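Local coordinates for origin of replication complex subunit 1B (Arabidopsis thaliana, PDB 5HH7), which binds origins of replication within the origin recognition complex and reads the histone H3 tail through its BAH-PHD cassette, at residues 33-37 and 181-185. Residues are numbered along the deposited sequence; the frame is centred on the assembly and turned at random.
Sequences YVKRR and ADIEM
Ala181 sets its methyl against the end of Arg36, with CB 4.2 Å from Arg36 NH2. Trp154, on strand 148-156, touches both of them, and the Arg36 guanidinium also makes a cation-pi contact with Trp132. Two residues on, Ile183 fills the middle of the contact with two branches. Its CD1 lies obliquely to the guanidinium, 3.6 Å from Arg36 NE, and the two side chains cross at about a right angle. A bend at chi3 (66°) brings the end of Arg36 nearer to strand 175-184. Arg36 NE is buried here with no polar partner in the model. The other branch, Ile183 CG2, which stands anti to the backbone N, packs on Val34 CG1 at 4.1 Å. This apolar contact lies in the mixed, curled sheet built around the BAH domain, which strand 31-34 joins without pairing with strand 175-184. Val34 and Ile183 are both buried, while the arginines come from the loop after strand 31-34. Glu184 closes the contact near the surface: although Arg37 is poorly ordered, its NE is modelled in a salt bridge to Glu184 OE2 at 2.9 Å. The N-H reaches the syn side of the carboxylate from 30° out of its plane, and the two flat groups stand 79° apart; NE bonds to OE2 alone of the two carboxylate oxygens. Arg37 NH2 makes the arginine's stronger salt bridge, to Glu186.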
loop_
_atom_site.group_PDB
_atom_site.type_symbol
_atom_site.label_atom_id
_atom_site.label_comp_id
_atom_site.label_asym_id
_atom_site.label_seq_id
_atom_site.Cartn_x
_atom_site.Cartn_y
_atom_site.Cartn_z
ATOM N N TYR A 33 -3.651 5.965 2.643
ATOM C CA TYR A 33 -3.273 6.624 1.399
ATOM C C TYR A 33 -3.622 8.096 1.528
ATOM O O TYR A 33 -4.670 8.445 2.084
ATOM C CB TYR A 33 -4.055 6.061 0.213
ATOM C CG TYR A 33 -3.738 4.643 -0.205
ATOM C CD1 TYR A 33 -2.524 4.322 -0.802
ATOM C CD2 TYR A 33 -4.678 3.631 -0.055
ATOM C CE1 TYR A 33 -2.245 3.023 -1.210
ATOM C CE2 TYR A 33 -4.412 2.336 -0.459
ATOM C CZ TYR A 33 -3.197 2.037 -1.038
ATOM O OH TYR A 33 -2.943 0.748 -1.439
ATOM N N VAL A 34 -2.757 8.962 1.004
ATOM C CA VAL A 34 -2.996 10.400 1.067
ATOM C C VAL A 34 -2.819 11.090 -0.286
ATOM O O VAL A 34 -1.864 10.823 -1.022
ATOM C CB VAL A 34 -2.089 11.093 2.110
ATOM C CG1 VAL A 34 -2.352 12.597 2.143
ATOM C CG2 VAL A 34 -2.302 10.485 3.493
ATOM N N LYS A 35 -3.760 11.972 -0.605
ATOM C CA LYS A 35 -3.643 12.853 -1.756
ATOM C C LYS A 35 -3.470 14.277 -1.249
ATOM O O LYS A 35 -4.437 14.912 -0.825
ATOM C CB LYS A 35 -4.900 12.756 -2.621
ATOM C CG LYS A 35 -5.006 13.805 -3.725
ATOM C CD LYS A 35 -3.967 13.587 -4.796
ATOM C CE LYS A 35 -4.550 13.695 -6.200
ATOM N NZ LYS A 35 -4.903 15.087 -6.616
ATOM N N ARG A 36 -2.241 14.778 -1.288
ATOM C CA ARG A 36 -1.947 16.103 -0.752
ATOM C C ARG A 36 -2.530 17.218 -1.624
ATOM O O ARG A 36 -2.729 17.041 -2.827
ATOM C CB ARG A 36 -0.438 16.289 -0.571
ATOM C CG ARG A 36 0.199 15.279 0.379
ATOM C CD ARG A 36 1.660 15.612 0.668
ATOM N NE ARG A 36 1.814 16.863 1.407
ATOM C CZ ARG A 36 2.965 17.295 1.915
ATOM N NH1 ARG A 36 4.070 16.573 1.772
ATOM N NH2 ARG A 36 3.013 18.449 2.569
ATOM N N ARG A 37 -2.803 18.361 -0.999
ATOM C CA ARG A 37 -3.398 19.508 -1.683
ATOM C C ARG A 37 -2.588 19.937 -2.899
ATOM O O ARG A 37 -3.142 20.329 -3.927
ATOM C CB ARG A 37 -3.521 20.698 -0.729
ATOM C CG ARG A 37 -4.511 20.510 0.397
ATOM C CD ARG A 37 -5.910 20.288 -0.138
ATOM N NE ARG A 37 -6.916 20.522 0.892
ATOM C CZ ARG A 37 -8.199 20.201 0.770
ATOM N NH1 ARG A 37 -8.640 19.619 -0.337
ATOM N NH2 ARG A 37 -9.040 20.458 1.762
ATOM N N ALA A 181 4.349 15.774 8.517
ATOM C CA ALA A 181 3.636 16.945 8.017
ATOM C C ALA A 181 2.216 17.028 8.564
ATOM O O ALA A 181 1.583 16.004 8.838
ATOM C CB ALA A 181 3.611 16.943 6.496
ATOM N N ASP A 182 1.725 18.252 8.717
ATOM C CA ASP A 182 0.330 18.482 9.064
ATOM C C ASP A 182 -0.515 18.393 7.804
ATOM O O ASP A 182 -0.273 19.106 6.830
ATOM C CB ASP A 182 0.146 19.846 9.729
ATOM C CG ASP A 182 0.868 19.949 11.060
ATOM O OD1 ASP A 182 1.384 18.920 11.545
ATOM O OD2 ASP A 182 0.908 21.062 11.627
ATOM N N ILE A 183 -1.506 17.511 7.835
ATOM C CA ILE A 183 -2.340 17.226 6.677
ATOM C C ILE A 183 -3.804 17.210 7.099
ATOM O O ILE A 183 -4.156 16.597 8.103
ATOM C CB ILE A 183 -1.983 15.847 6.079
ATOM C CG1 ILE A 183 -0.554 15.843 5.529
ATOM C CG2 ILE A 183 -2.972 15.454 4.993
ATOM C CD1 ILE A 183 -0.397 16.580 4.213
ATOM N N GLU A 184 -4.657 17.892 6.343
ATOM C CA GLU A 184 -6.087 17.872 6.623
ATOM C C GLU A 184 -6.631 16.463 6.409
ATOM O O GLU A 184 -6.243 15.785 5.457
ATOM C CB GLU A 184 -6.824 18.865 5.724
ATOM C CG GLU A 184 -6.501 20.320 6.016
ATOM C CD GLU A 184 -6.694 21.213 4.806
ATOM O OE1 GLU A 184 -7.350 22.267 4.942
ATOM O OE2 GLU A 184 -6.180 20.865 3.721
ATOM N N MET A 185 -7.525 16.024 7.291
ATOM C CA MET A 185 -8.105 14.686 7.182
ATOM C C MET A 185 -8.885 14.517 5.882
ATOM O O MET A 185 -9.080 13.399 5.406
ATOM C CB MET A 185 -9.003 14.373 8.384
ATOM C CG MET A 185 -8.247 14.142 9.683
ATOM S SD MET A 185 -9.259 13.325 10.934
ATOM C CE MET A 185 -9.336 11.663 10.275
#